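Local coordinates for protein genome packaging NTPase B204 (Sulfolobus turreted icosahedral virus 2, PDB 4KFS) that probably hydrolyses nucleoside triphosphates to drive the packaging of the viral genome into the capsid, at residues D5-V10 against L153-Y158; E121-N126 against P145-Q150; D103-H108 against L133-Q138; K33-I38 against K93-T98; A87-S92 against A129-I134. One frame throughout, in Å; residues are numbered along the deposited sequence.

In the fold
Interaction 1 opens near the N terminus. Within the sheet, strand 6-10 pairs with strand 153-156, and the loop that this pair closes encloses the other four contacts. Interaction 4 next brings strand 35-40 against the end of helix 80-95 and the start of strand 98-102. Interaction 5 starts from the same helix before interaction 4 has closed, so the two cross. It ends at the beginning of strand 131-137. Interaction 3 joins segment 103-108, just after strand 98-102, to the later part of strand 131-137; its segment 133-138 overlaps 129-134. Interaction 2 crosses both 3 and 5 and pairs two covering helices, 117-124 and 145-150. Interactions 4 and 5 tie helix 80-95 to the sheet.

Interaction 1 of 5, residues D5-V10 against L153-Y158; sequences DIVVLV and LIIMFY
Val8 and Ile155 are joined by a short, straight backbone bond, from Ile155 N to Val8 O (2.7 Å, 179° at the hydrogen). It is one of five between parallel strands 6-10 and 153-156. The amides of Val8 and Val10 are donors to Leu153 and Ile155, and those of Leu153 and Phe157 bond to Ile6 and Val10. The CB of Ile155 lies 3.8 Å from Val8 O and 4.4 Å from Leu9 CG. CG1 stands beside the backbone N (chi1 -67°), and the extended chain carries CD1 to 4.3 Å from Val7 CG1. It also packs on Leu20 and Phe25 of helix 17-31. On the opposite face, Val10 CB meets Met156 CG at 4.1 Å, and Tyr148 covers Val8, Val10 and Ile154. The Phe157 ring puts its edge to Val10 O, with CD2 3.6 Å away in the ring plane. At the more polar end the Asp5 carboxylate pairs with Arg127, and Ile6 N bonds to the carboxylate of Asp152. The strand backbones are largely paired within the sheet, and the side chains on both faces are mostly apolar and buried. This implies a buried core strand leading into what looks like a P-loop.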
# COMPACT_ATOMS: atom_id res chain seq x y z
N ASP A 5 4.91 4.81 7.85
CA ASP A 5 3.97 5.61 7.06
C ASP A 5 2.93 4.75 6.38
O ASP A 5 3.21 3.61 6.01
CB ASP A 5 4.72 6.36 5.96
CG ASP A 5 5.21 7.71 6.41
OD1 ASP A 5 4.79 8.16 7.50
OD2 ASP A 5 6.00 8.33 5.66
N ILE A 6 1.74 5.31 6.17
CA ILE A 6 0.82 4.70 5.23
C ILE A 6 1.00 5.32 3.85
O ILE A 6 0.78 6.52 3.65
CB ILE A 6 -0.63 4.87 5.65
CG1 ILE A 6 -0.87 4.12 6.98
CG2 ILE A 6 -1.53 4.34 4.55
CD1 ILE A 6 -2.27 4.30 7.55
N VAL A 7 1.38 4.49 2.89
CA VAL A 7 1.54 4.93 1.52
C VAL A 7 0.47 4.28 0.66
O VAL A 7 0.31 3.06 0.65
CB VAL A 7 2.91 4.55 0.99
CG1 VAL A 7 3.07 5.01 -0.44
CG2 VAL A 7 4.01 5.12 1.89
N VAL A 8 -0.28 5.10 -0.08
CA VAL A 8 -1.27 4.59 -1.02
C VAL A 8 -0.84 4.86 -2.46
O VAL A 8 -0.49 5.99 -2.80
CB VAL A 8 -2.66 5.18 -0.78
CG1 VAL A 8 -3.70 4.50 -1.70
CG2 VAL A 8 -3.03 5.04 0.67
N LEU A 9 -0.84 3.81 -3.28
CA LEU A 9 -0.47 3.88 -4.69
C LEU A 9 -1.72 3.70 -5.54
O LEU A 9 -2.46 2.74 -5.38
CB LEU A 9 0.50 2.76 -5.04
CG LEU A 9 1.99 2.98 -4.76
CD1 LEU A 9 2.26 2.97 -3.27
CD2 LEU A 9 2.81 1.91 -5.46
N VAL A 10 -1.94 4.63 -6.46
CA VAL A 10 -3.09 4.56 -7.34
C VAL A 10 -2.67 4.70 -8.80
O VAL A 10 -2.06 5.69 -9.19
CB VAL A 10 -4.12 5.66 -7.01
CG1 VAL A 10 -5.41 5.45 -7.82
CG2 VAL A 10 -4.43 5.67 -5.52
N LEU A 153 1.27 9.44 2.67
CA LEU A 153 1.70 9.77 1.30
C LEU A 153 0.75 9.11 0.32
O LEU A 153 0.39 7.95 0.49
CB LEU A 153 3.11 9.25 1.05
CG LEU A 153 4.30 9.92 1.74
CD1 LEU A 153 5.56 9.15 1.40
CD2 LEU A 153 4.42 11.38 1.31
N ILE A 154 0.33 9.84 -0.69
CA ILE A 154 -0.51 9.29 -1.73
C ILE A 154 0.18 9.49 -3.08
O ILE A 154 0.54 10.60 -3.45
CB ILE A 154 -1.92 9.94 -1.72
CG1 ILE A 154 -2.60 9.72 -0.37
CG2 ILE A 154 -2.79 9.38 -2.85
CD1 ILE A 154 -3.85 10.61 -0.16
N ILE A 155 0.38 8.39 -3.79
CA ILE A 155 1.07 8.41 -5.07
C ILE A 155 0.07 8.09 -6.17
O ILE A 155 -0.68 7.14 -6.06
CB ILE A 155 2.18 7.36 -5.09
CG1 ILE A 155 3.29 7.76 -4.10
CG2 ILE A 155 2.73 7.16 -6.49
CD1 ILE A 155 4.47 6.78 -4.06
N MET A 156 0.03 8.92 -7.20
CA MET A 156 -0.93 8.73 -8.28
C MET A 156 -0.29 8.85 -9.66
O MET A 156 0.50 9.76 -9.93
CB MET A 156 -2.09 9.73 -8.14
CG MET A 156 -2.95 9.54 -6.85
SD MET A 156 -4.11 10.91 -6.61
CE MET A 156 -3.06 12.09 -5.76
N PHE A 157 -0.63 7.91 -10.54
CA PHE A 157 -0.22 7.96 -11.94
C PHE A 157 -1.30 8.67 -12.77
O PHE A 157 -2.34 9.05 -12.24
CB PHE A 157 0.07 6.54 -12.44
CG PHE A 157 1.30 5.93 -11.83
CD1 PHE A 157 2.51 5.96 -12.51
CD2 PHE A 157 1.26 5.35 -10.57
CE1 PHE A 157 3.66 5.42 -11.95
CE2 PHE A 157 2.41 4.79 -10.01
CZ PHE A 157 3.60 4.83 -10.70
N TYR A 158 -1.05 8.86 -14.06
CA TYR A 158 -1.97 9.64 -14.89
C TYR A 158 -3.44 9.18 -14.81
O TYR A 158 -3.72 7.98 -14.73
CB TYR A 158 -1.48 9.65 -16.36
CG TYR A 158 -2.56 10.00 -17.34
CD1 TYR A 158 -2.82 11.32 -17.68
CD2 TYR A 158 -3.34 9.01 -17.92
CE1 TYR A 158 -3.83 11.64 -18.57
CE2 TYR A 158 -4.35 9.32 -18.79
CZ TYR A 158 -4.59 10.63 -19.12
OH TYR A 158 -5.61 10.92 -20.00

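Interaction 2 of 5, residues E121-N126 against P145-Q150; sequences EALHAN and PIVYKQ
Leu123 reaches from the last turn of helix 117-124 into helix 145-150. Its CD1 touches Ile146 CG2 at 3.7 Å and Val147 CG2 at 4.1 Å. The Leu123 and Val147 side chains cross at about a right angle, and both leucine methyls lie near Val147 CG2. Phe109 packs on these two buried residues, and exposed Ile146 forms the outer border of the tight patch. The backbone comes close here too, with Leu123 O 3.4 Å from Gln150 CB. The outer part is more polar and more exposed, and its groups touch without a hydrogen bond between the segments. Gln150 bends at chi2 (-55°), which turns its amide toward the His124 ring. The planes are 31° apart, so the amide lies obliquely against the ring. His124 CD2 is 3.4 Å from Gln150 OE1. The imidazole ND1 bonds to Asp120 O in its own helix. A sulfate ion, probably from the crystallisation liquor, is bound about 4 Å from the Gln150 side chain. Both helices lie on the sheet face of Ile6 and Val8, and helix 17-31 covers the opposite face. Such layering is typical of the three-layer alpha/beta fold of P-loop NTPases.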
# COMPACT_ATOMS: atom_id res chain seq x y z
N GLU A 121 -7.50 -0.33 13.18
CA GLU A 121 -6.14 -0.23 13.72
C GLU A 121 -5.13 0.00 12.60
O GLU A 121 -4.22 0.83 12.72
CB GLU A 121 -5.78 -1.47 14.55
CG GLU A 121 -4.40 -1.37 15.23
CD GLU A 121 -4.17 -2.42 16.31
OE1 GLU A 121 -4.45 -3.61 16.08
OE2 GLU A 121 -3.69 -2.04 17.40
N ALA A 122 -5.30 -0.72 11.50
CA ALA A 122 -4.38 -0.59 10.38
C ALA A 122 -4.32 0.84 9.85
O ALA A 122 -3.25 1.30 9.48
CB ALA A 122 -4.73 -1.58 9.27
N LEU A 123 -5.46 1.54 9.83
CA LEU A 123 -5.53 2.89 9.27
C LEU A 123 -5.23 3.99 10.29
O LEU A 123 -4.82 5.07 9.92
CB LEU A 123 -6.91 3.16 8.65
CG LEU A 123 -7.32 2.30 7.45
CD1 LEU A 123 -8.65 2.77 6.90
CD2 LEU A 123 -6.27 2.39 6.37
N HIS A 124 -5.44 3.72 11.58
CA HIS A 124 -5.31 4.79 12.57
C HIS A 124 -4.23 4.58 13.61
O HIS A 124 -3.81 5.53 14.26
CB HIS A 124 -6.64 5.00 13.29
CG HIS A 124 -7.75 5.42 12.38
ND1 HIS A 124 -8.55 4.51 11.73
CD2 HIS A 124 -8.19 6.65 12.01
CE1 HIS A 124 -9.44 5.16 11.00
NE2 HIS A 124 -9.25 6.46 11.16
N ALA A 125 -3.81 3.34 13.82
CA ALA A 125 -2.89 3.05 14.91
C ALA A 125 -1.68 2.28 14.43
O ALA A 125 -1.04 1.58 15.20
CB ALA A 125 -3.61 2.27 16.02
N ASN A 126 -1.35 2.43 13.15
CA ASN A 126 -0.37 1.55 12.56
C ASN A 126 1.02 1.79 13.15
O ASN A 126 1.81 0.86 13.29
CB ASN A 126 -0.37 1.69 11.03
CG ASN A 126 0.13 3.02 10.58
OD1 ASN A 126 -0.59 4.02 10.66
ND2 ASN A 126 1.37 3.07 10.12
N PRO A 145 -12.92 6.16 1.12
CA PRO A 145 -12.39 7.52 1.20
C PRO A 145 -11.50 7.71 2.42
O PRO A 145 -10.54 8.48 2.39
CB PRO A 145 -13.65 8.38 1.34
CG PRO A 145 -14.71 7.60 0.66
CD PRO A 145 -14.37 6.15 0.84
N ILE A 146 -11.81 6.97 3.48
CA ILE A 146 -11.10 7.08 4.74
C ILE A 146 -9.62 6.69 4.62
O ILE A 146 -8.77 7.19 5.36
CB ILE A 146 -11.83 6.24 5.81
CG1 ILE A 146 -12.85 7.13 6.49
CG2 ILE A 146 -10.88 5.68 6.83
CD1 ILE A 146 -12.30 8.50 6.69
N VAL A 147 -9.32 5.82 3.66
CA VAL A 147 -7.93 5.42 3.46
C VAL A 147 -7.08 6.63 3.08
O VAL A 147 -5.97 6.80 3.58
CB VAL A 147 -7.81 4.33 2.38
CG1 VAL A 147 -6.34 4.09 2.02
CG2 VAL A 147 -8.44 3.05 2.86
N TYR A 148 -7.62 7.48 2.21
CA TYR A 148 -6.90 8.67 1.74
C TYR A 148 -6.76 9.71 2.83
O TYR A 148 -5.75 10.41 2.89
CB TYR A 148 -7.59 9.27 0.52
CG TYR A 148 -7.73 8.27 -0.60
CD1 TYR A 148 -6.60 7.80 -1.26
CD2 TYR A 148 -8.97 7.75 -0.95
CE1 TYR A 148 -6.71 6.86 -2.28
CE2 TYR A 148 -9.08 6.80 -1.96
CZ TYR A 148 -7.94 6.36 -2.62
OH TYR A 148 -8.04 5.43 -3.61
N LYS A 149 -7.76 9.80 3.71
CA LYS A 149 -7.68 10.75 4.81
C LYS A 149 -6.60 10.33 5.80
O LYS A 149 -5.95 11.16 6.42
CB LYS A 149 -9.03 10.89 5.53
CG LYS A 149 -10.21 11.27 4.61
CD LYS A 149 -9.97 12.57 3.83
CE LYS A 149 -10.40 13.80 4.62
NZ LYS A 149 -10.71 14.94 3.72
N GLN A 150 -6.40 9.02 5.94
CA GLN A 150 -5.45 8.50 6.91
C GLN A 150 -4.04 8.28 6.35
O GLN A 150 -3.11 8.03 7.10
CB GLN A 150 -5.98 7.21 7.55
CG GLN A 150 -7.20 7.45 8.41
CD GLN A 150 -6.95 8.50 9.48
OE1 GLN A 150 -5.97 8.42 10.23
NE2 GLN A 150 -7.80 9.51 9.53

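Interaction 3 of 5, residues D103-H108 against L133-Q138; sequences DEAYYH and LILSTQ
Ser136 and Asp103 meet through a hydroxyl and a carbonyl. Ser136 OG gives its proton to Asp103 O at 2.6 Å. Chi1 of 77° sets OG between the backbone N and the carbonyl carbon of Ser136, and from there it approaches the carbonyl from the side, at a C=O...O angle of 114°. Asp103 O is gripped a second time by water 1, which donates to it at 2.8 Å. The same water donates to Gln138 OE1 at 3.1 Å and so links the ends of the two segments. Gln138 OE1 also accepts from Lys17 NZ. The backbone adds a nearly straight bond, from Ala105 N to Ser136 O at 3.1 Å (167° at the hydrogen). Ala105 CB rests against Leu135 CB at 3.7 Å, so a small apolar patch lies beside these bonds. Further out, the Tyr106 ring crosses Thr137 obliquely, with CD2 3.7 Å from OG1. That hydroxyl makes a weak hydrogen bond to Arg139 O. The Asp103 side chain turns away from strand 131-137, and its OD1 is held by His41 ND1. His41 in turn binds the zinc ion together with Asp39, Asp73 and His108. Asp103 and Glu104 follow the hydrophobic strand 98-102, which is consistent with a Walker B motif. Strand 131-137 lies between it and strand 6-10, as in the ASCE division of P-loop NTPases, to which FtsK and HerA belong.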
# COMPACT_ATOMS: atom_id res chain seq x y z
N ASP A 103 -0.97 -5.51 -2.38
CA ASP A 103 -1.09 -5.11 -3.79
C ASP A 103 -2.52 -4.97 -4.35
O ASP A 103 -2.73 -4.21 -5.29
CB ASP A 103 -0.19 -5.96 -4.72
CG ASP A 103 -0.52 -7.44 -4.68
OD1 ASP A 103 -1.64 -7.80 -4.26
OD2 ASP A 103 0.34 -8.25 -5.10
N GLU A 104 -3.49 -5.68 -3.79
CA GLU A 104 -4.87 -5.45 -4.21
C GLU A 104 -5.67 -5.00 -3.00
O GLU A 104 -6.44 -5.77 -2.42
CB GLU A 104 -5.47 -6.69 -4.88
CG GLU A 104 -4.59 -7.23 -6.03
CD GLU A 104 -5.30 -8.23 -6.92
OE1 GLU A 104 -6.54 -8.34 -6.84
OE2 GLU A 104 -4.62 -8.91 -7.72
N ALA A 105 -5.45 -3.75 -2.62
CA ALA A 105 -5.95 -3.23 -1.35
C ALA A 105 -7.46 -3.23 -1.25
O ALA A 105 -8.01 -3.22 -0.15
CB ALA A 105 -5.39 -1.84 -1.09
N TYR A 106 -8.14 -3.22 -2.39
CA TYR A 106 -9.61 -3.22 -2.37
C TYR A 106 -10.19 -4.53 -1.81
O TYR A 106 -11.37 -4.60 -1.48
CB TYR A 106 -10.19 -2.89 -3.75
CG TYR A 106 -9.55 -3.64 -4.89
CD1 TYR A 106 -10.05 -4.87 -5.30
CD2 TYR A 106 -8.44 -3.12 -5.57
CE1 TYR A 106 -9.47 -5.57 -6.35
CE2 TYR A 106 -7.86 -3.81 -6.61
CZ TYR A 106 -8.38 -5.03 -7.00
OH TYR A 106 -7.80 -5.73 -8.04
N TYR A 107 -9.36 -5.57 -1.70
CA TYR A 107 -9.81 -6.79 -1.03
C TYR A 107 -10.12 -6.52 0.43
O TYR A 107 -11.04 -7.09 1.00
CB TYR A 107 -8.74 -7.88 -1.09
CG TYR A 107 -8.68 -8.62 -2.40
CD1 TYR A 107 -8.75 -10.01 -2.44
CD2 TYR A 107 -8.55 -7.94 -3.60
CE1 TYR A 107 -8.69 -10.69 -3.64
CE2 TYR A 107 -8.50 -8.61 -4.79
CZ TYR A 107 -8.56 -9.97 -4.82
OH TYR A 107 -8.50 -10.62 -6.03
N HIS A 108 -9.34 -5.64 1.05
CA HIS A 108 -9.48 -5.42 2.49
C HIS A 108 -10.05 -4.06 2.84
O HIS A 108 -10.62 -3.88 3.92
CB HIS A 108 -8.14 -5.62 3.19
CG HIS A 108 -7.51 -6.94 2.90
ND1 HIS A 108 -8.15 -8.14 3.14
CD2 HIS A 108 -6.31 -7.26 2.36
CE1 HIS A 108 -7.37 -9.14 2.79
NE2 HIS A 108 -6.25 -8.63 2.30
N LEU A 133 2.22 0.73 6.04
CA LEU A 133 1.38 0.14 5.01
C LEU A 133 1.71 0.72 3.64
O LEU A 133 1.87 1.93 3.49
CB LEU A 133 -0.10 0.40 5.28
CG LEU A 133 -0.88 -0.31 6.37
CD1 LEU A 133 -2.23 0.38 6.47
CD2 LEU A 133 -1.08 -1.79 6.04
N ILE A 134 1.81 -0.16 2.65
CA ILE A 134 1.80 0.25 1.26
C ILE A 134 0.60 -0.42 0.60
O ILE A 134 0.54 -1.65 0.49
CB ILE A 134 3.11 -0.14 0.56
CG1 ILE A 134 4.29 0.62 1.17
CG2 ILE A 134 3.00 0.12 -0.92
CD1 ILE A 134 5.66 0.23 0.60
N LEU A 135 -0.37 0.39 0.21
CA LEU A 135 -1.61 -0.12 -0.37
C LEU A 135 -1.66 0.29 -1.82
O LEU A 135 -1.47 1.47 -2.14
CB LEU A 135 -2.82 0.48 0.35
CG LEU A 135 -2.99 0.33 1.85
CD1 LEU A 135 -4.34 0.89 2.26
CD2 LEU A 135 -2.86 -1.14 2.28
N SER A 136 -1.93 -0.64 -2.73
CA SER A 136 -2.07 -0.22 -4.13
C SER A 136 -3.44 -0.57 -4.66
O SER A 136 -4.08 -1.54 -4.22
CB SER A 136 -0.95 -0.78 -5.02
OG SER A 136 -1.16 -2.15 -5.34
N THR A 137 -3.92 0.26 -5.58
CA THR A 137 -5.22 0.04 -6.20
C THR A 137 -5.24 0.60 -7.61
O THR A 137 -4.43 1.45 -7.95
CB THR A 137 -6.36 0.64 -5.36
OG1 THR A 137 -7.61 0.46 -6.04
CG2 THR A 137 -6.14 2.13 -5.11
N GLN A 138 -6.19 0.12 -8.40
CA GLN A 138 -6.32 0.52 -9.79
C GLN A 138 -6.95 1.91 -9.93
O GLN A 138 -6.43 2.75 -10.62
CB GLN A 138 -7.15 -0.51 -10.55
CG GLN A 138 -6.53 -1.91 -10.52
CD GLN A 138 -5.16 -1.92 -11.16
OE1 GLN A 138 -4.17 -2.36 -10.56
NE2 GLN A 138 -5.08 -1.42 -12.39
O HOH W 1 -3.77 -3.29 -7.67

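Interaction 4 of 5, residues K33-I38 against K93-T98; sequences KISYII and KKYGTT
Ser35 and Thr98 lie next to each other in neighbouring parallel segments, with their CA atoms 4.9 Å apart. Thr98 CA makes a CA-H...O contact with Ser35 O at 3.4 Å. Next to this pair, water 2 bridges the backbones. It accepts from Ser35 N at 3.0 Å and donates to Tyr95 O at 2.8 Å. Its other proton goes to Thr97 O at 2.6 Å. One water therefore serves the last turn of helix 80-95, the loop after it and the amide of Ser35. Gly96 leaves the helix with a positive phi of 76°. Its carbonyl is taken by Thr98 OG1 at 2.8 Å, with the hydroxyl in the carbonyl plane. This bond fixes the Thr98 side chain. It leaves CG2, which stands opposite the backbone N across the CA-CB bond, to lie 3.9 Å from CG1 of Ile37. Ser35 CB packs against Tyr95 CB at 4.0 Å. The hydroxyl of Ser35 is engaged by His91 NE2 and Gln67 O, so this buried polar atom has two partners. The Tyr95 ring leads away from Ser35, and its OH bonds to Ser65 O. Strand 35-40 sits in the sheet between strands 68-72 and 98-102. Helix 80-95 lies over the face that holds Ile37 and Thr98, while helix 17-31 packs on Tyr36 and Ile38 from the other face.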
# COMPACT_ATOMS: atom_id res chain seq x y z
N LYS A 33 17.45 -2.37 5.75
CA LYS A 33 17.11 -3.47 6.64
C LYS A 33 15.77 -3.24 7.33
O LYS A 33 15.62 -3.49 8.53
CB LYS A 33 18.21 -3.73 7.67
N ILE A 34 14.80 -2.76 6.57
CA ILE A 34 13.44 -2.72 7.05
C ILE A 34 12.75 -3.97 6.55
O ILE A 34 12.76 -4.26 5.36
CB ILE A 34 12.67 -1.49 6.57
CG1 ILE A 34 13.44 -0.22 6.91
CG2 ILE A 34 11.26 -1.47 7.18
CD1 ILE A 34 12.79 1.04 6.42
N SER A 35 12.19 -4.71 7.49
CA SER A 35 11.50 -5.95 7.20
C SER A 35 10.19 -5.65 6.49
O SER A 35 9.61 -4.57 6.68
CB SER A 35 11.23 -6.67 8.52
OG SER A 35 10.28 -7.69 8.35
N TYR A 36 9.73 -6.57 5.66
CA TYR A 36 8.41 -6.40 5.05
C TYR A 36 7.64 -7.70 4.91
O TYR A 36 8.22 -8.80 4.90
CB TYR A 36 8.49 -5.66 3.70
CG TYR A 36 9.39 -6.31 2.69
CD1 TYR A 36 9.03 -7.52 2.09
CD2 TYR A 36 10.59 -5.73 2.31
CE1 TYR A 36 9.84 -8.13 1.17
CE2 TYR A 36 11.42 -6.34 1.37
CZ TYR A 36 11.03 -7.55 0.81
OH TYR A 36 11.81 -8.18 -0.13
N ILE A 37 6.32 -7.56 4.84
CA ILE A 37 5.38 -8.65 4.63
C ILE A 37 4.54 -8.29 3.40
O ILE A 37 3.91 -7.23 3.38
CB ILE A 37 4.43 -8.84 5.84
CG1 ILE A 37 5.22 -9.11 7.14
CG2 ILE A 37 3.41 -9.96 5.60
CD1 ILE A 37 4.35 -9.13 8.36
N ILE A 38 4.54 -9.16 2.40
CA ILE A 38 3.74 -8.92 1.21
C ILE A 38 2.49 -9.78 1.17
O ILE A 38 2.54 -11.01 1.17
CB ILE A 38 4.56 -9.12 -0.08
CG1 ILE A 38 5.85 -8.30 -0.00
CG2 ILE A 38 3.73 -8.72 -1.30
CD1 ILE A 38 6.72 -8.41 -1.23
N LYS A 93 7.10 -7.15 16.43
CA LYS A 93 7.65 -7.21 17.78
C LYS A 93 9.02 -7.85 17.70
O LYS A 93 9.94 -7.49 18.44
CB LYS A 93 6.74 -8.01 18.71
CG LYS A 93 5.39 -7.35 18.97
CD LYS A 93 5.57 -6.02 19.68
CE LYS A 93 4.23 -5.36 20.01
NZ LYS A 93 3.35 -6.21 20.86
N LYS A 94 9.16 -8.79 16.77
CA LYS A 94 10.40 -9.53 16.59
C LYS A 94 11.39 -8.74 15.74
O LYS A 94 12.57 -8.63 16.08
CB LYS A 94 10.11 -10.87 15.92
CG LYS A 94 11.36 -11.73 15.70
CD LYS A 94 11.02 -13.11 15.15
CE LYS A 94 12.29 -13.96 15.00
NZ LYS A 94 12.04 -15.29 14.37
N TYR A 95 10.90 -8.17 14.65
CA TYR A 95 11.78 -7.55 13.67
C TYR A 95 11.80 -6.03 13.71
O TYR A 95 12.53 -5.40 12.95
CB TYR A 95 11.40 -8.01 12.27
CG TYR A 95 11.85 -9.42 12.00
CD1 TYR A 95 10.95 -10.47 11.95
CD2 TYR A 95 13.20 -9.70 11.82
CE1 TYR A 95 11.38 -11.76 11.70
CE2 TYR A 95 13.64 -10.97 11.57
CZ TYR A 95 12.73 -12.00 11.51
OH TYR A 95 13.18 -13.27 11.26
N GLY A 96 11.03 -5.43 14.60
CA GLY A 96 10.93 -3.98 14.61
C GLY A 96 10.07 -3.51 13.46
O GLY A 96 9.41 -4.33 12.81
N THR A 97 10.09 -2.22 13.18
CA THR A 97 9.14 -1.62 12.25
C THR A 97 9.15 -2.34 10.91
O THR A 97 10.21 -2.61 10.33
CB THR A 97 9.36 -0.11 12.10
OG1 THR A 97 9.51 0.46 13.41
CG2 THR A 97 8.15 0.56 11.41
N THR A 98 7.96 -2.71 10.46
CA THR A 98 7.78 -3.60 9.34
C THR A 98 6.76 -2.98 8.41
O THR A 98 5.79 -2.37 8.87
CB THR A 98 7.25 -4.97 9.83
OG1 THR A 98 8.26 -5.63 10.62
CG2 THR A 98 6.85 -5.88 8.67
O HOH W 2 12.33 -4.13 10.45

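Interaction 5 of 5, residues A87-S92 against A129-I134; sequences ASKLHS and AGLGLI
Leu131 points its two methyl groups at helix 80-95 and splits them across one turn. CD1 meets Ser88 CB at 3.8 Å and Lys89 CG at 3.9 Å. CD2 lies 3.6 Å from Ser88 O and 4.0 Å from Ser92 CB. The Lys89 chain crosses Leu131 at about a right angle and touches it through CG. Its CD then reaches Ala129 CB at 3.9 Å. A bend at chi3 (-72°) follows, and the ammonium group leaves the contact for a salt bridge with Glu121. Ser92 comes in beside Gly130, its CB 3.3 Å from Gly130 O. Gly130 has a positive phi of 74°, and the serine lies close on the side where a side chain would stand. Ser92 OG lies 3.0 Å from Ala129 O, with Lys89 O and water 3 close by. Water 3 joins a helix carbonyl, Lys89 O, to Ala129 O just before strand 131-137. Trp85 packs on Ala129 and Leu131 from the same helix. Leu131 and Ala129 make an apolar seat for the helix, which meets it with Ser88 CB and the methylenes of Lys89. Apolar packing thus holds the helix on the strand start, and polar bridging is confined to the preceding turn.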
# COMPACT_ATOMS: atom_id res chain seq x y z
N ALA A 87 -0.87 -11.58 13.03
CA ALA A 87 0.44 -12.18 12.74
C ALA A 87 1.49 -11.11 12.47
O ALA A 87 2.66 -11.22 12.88
CB ALA A 87 0.35 -13.12 11.56
N SER A 88 1.07 -10.05 11.78
CA SER A 88 2.00 -9.02 11.37
C SER A 88 2.45 -8.21 12.59
O SER A 88 3.60 -7.79 12.67
CB SER A 88 1.40 -8.12 10.30
OG SER A 88 1.18 -8.85 9.10
N LYS A 89 1.53 -8.01 13.54
CA LYS A 89 1.90 -7.30 14.76
C LYS A 89 2.97 -8.07 15.56
O LYS A 89 3.89 -7.47 16.11
CB LYS A 89 0.67 -7.02 15.63
CG LYS A 89 -0.22 -5.90 15.05
CD LYS A 89 -1.23 -5.38 16.07
CE LYS A 89 -2.34 -6.38 16.34
NZ LYS A 89 -3.40 -5.82 17.24
N LEU A 90 2.85 -9.39 15.58
CA LEU A 90 3.81 -10.24 16.27
C LEU A 90 5.13 -10.24 15.51
O LEU A 90 6.21 -10.24 16.10
CB LEU A 90 3.25 -11.64 16.44
CG LEU A 90 2.06 -11.64 17.41
CD1 LEU A 90 1.21 -12.89 17.29
CD2 LEU A 90 2.55 -11.46 18.83
N HIS A 91 5.03 -10.21 14.19
CA HIS A 91 6.20 -10.08 13.35
C HIS A 91 7.03 -8.82 13.68
O HIS A 91 8.25 -8.90 13.81
CB HIS A 91 5.80 -10.07 11.87
CG HIS A 91 6.93 -9.76 10.94
ND1 HIS A 91 7.50 -10.71 10.12
CD2 HIS A 91 7.60 -8.60 10.70
CE1 HIS A 91 8.47 -10.15 9.42
NE2 HIS A 91 8.55 -8.88 9.75
N SER A 92 6.37 -7.67 13.83
CA SER A 92 7.10 -6.44 14.10
C SER A 92 7.63 -6.34 15.53
O SER A 92 8.51 -5.54 15.81
CB SER A 92 6.29 -5.19 13.73
OG SER A 92 5.14 -5.06 14.53
N ALA A 129 1.30 -0.01 16.30
CA ALA A 129 1.41 -1.44 16.02
C ALA A 129 2.75 -1.82 15.41
O ALA A 129 3.02 -3.01 15.22
CB ALA A 129 0.28 -1.89 15.11
N GLY A 130 3.58 -0.83 15.09
CA GLY A 130 4.88 -1.07 14.50
C GLY A 130 4.84 -1.48 13.03
O GLY A 130 5.74 -2.19 12.55
N LEU A 131 3.81 -1.02 12.32
CA LEU A 131 3.57 -1.50 10.96
C LEU A 131 3.27 -0.37 9.98
O LEU A 131 2.25 0.31 10.11
CB LEU A 131 2.40 -2.49 10.94
CG LEU A 131 2.60 -3.86 11.62
CD1 LEU A 131 1.29 -4.60 11.70
CD2 LEU A 131 3.60 -4.68 10.84
N GLY A 132 4.14 -0.18 9.00
CA GLY A 132 3.81 0.69 7.88
C GLY A 132 2.87 -0.02 6.92
O GLY A 132 2.73 -1.25 6.99
N LEU A 133 2.22 0.73 6.04
CA LEU A 133 1.38 0.14 5.01
C LEU A 133 1.71 0.72 3.64
O LEU A 133 1.87 1.93 3.49
CB LEU A 133 -0.10 0.40 5.28
CG LEU A 133 -0.88 -0.31 6.37
CD1 LEU A 133 -2.23 0.38 6.47
CD2 LEU A 133 -1.08 -1.79 6.04
N ILE A 134 1.81 -0.16 2.65
CA ILE A 134 1.80 0.25 1.26
C ILE A 134 0.60 -0.42 0.60
O ILE A 134 0.54 -1.65 0.49
CB ILE A 134 3.11 -0.14 0.56
CG1 ILE A 134 4.29 0.62 1.17
CG2 ILE A 134 3.00 0.12 -0.92
CD1 ILE A 134 5.66 0.23 0.60
O HOH W 3 3.33 -4.72 16.95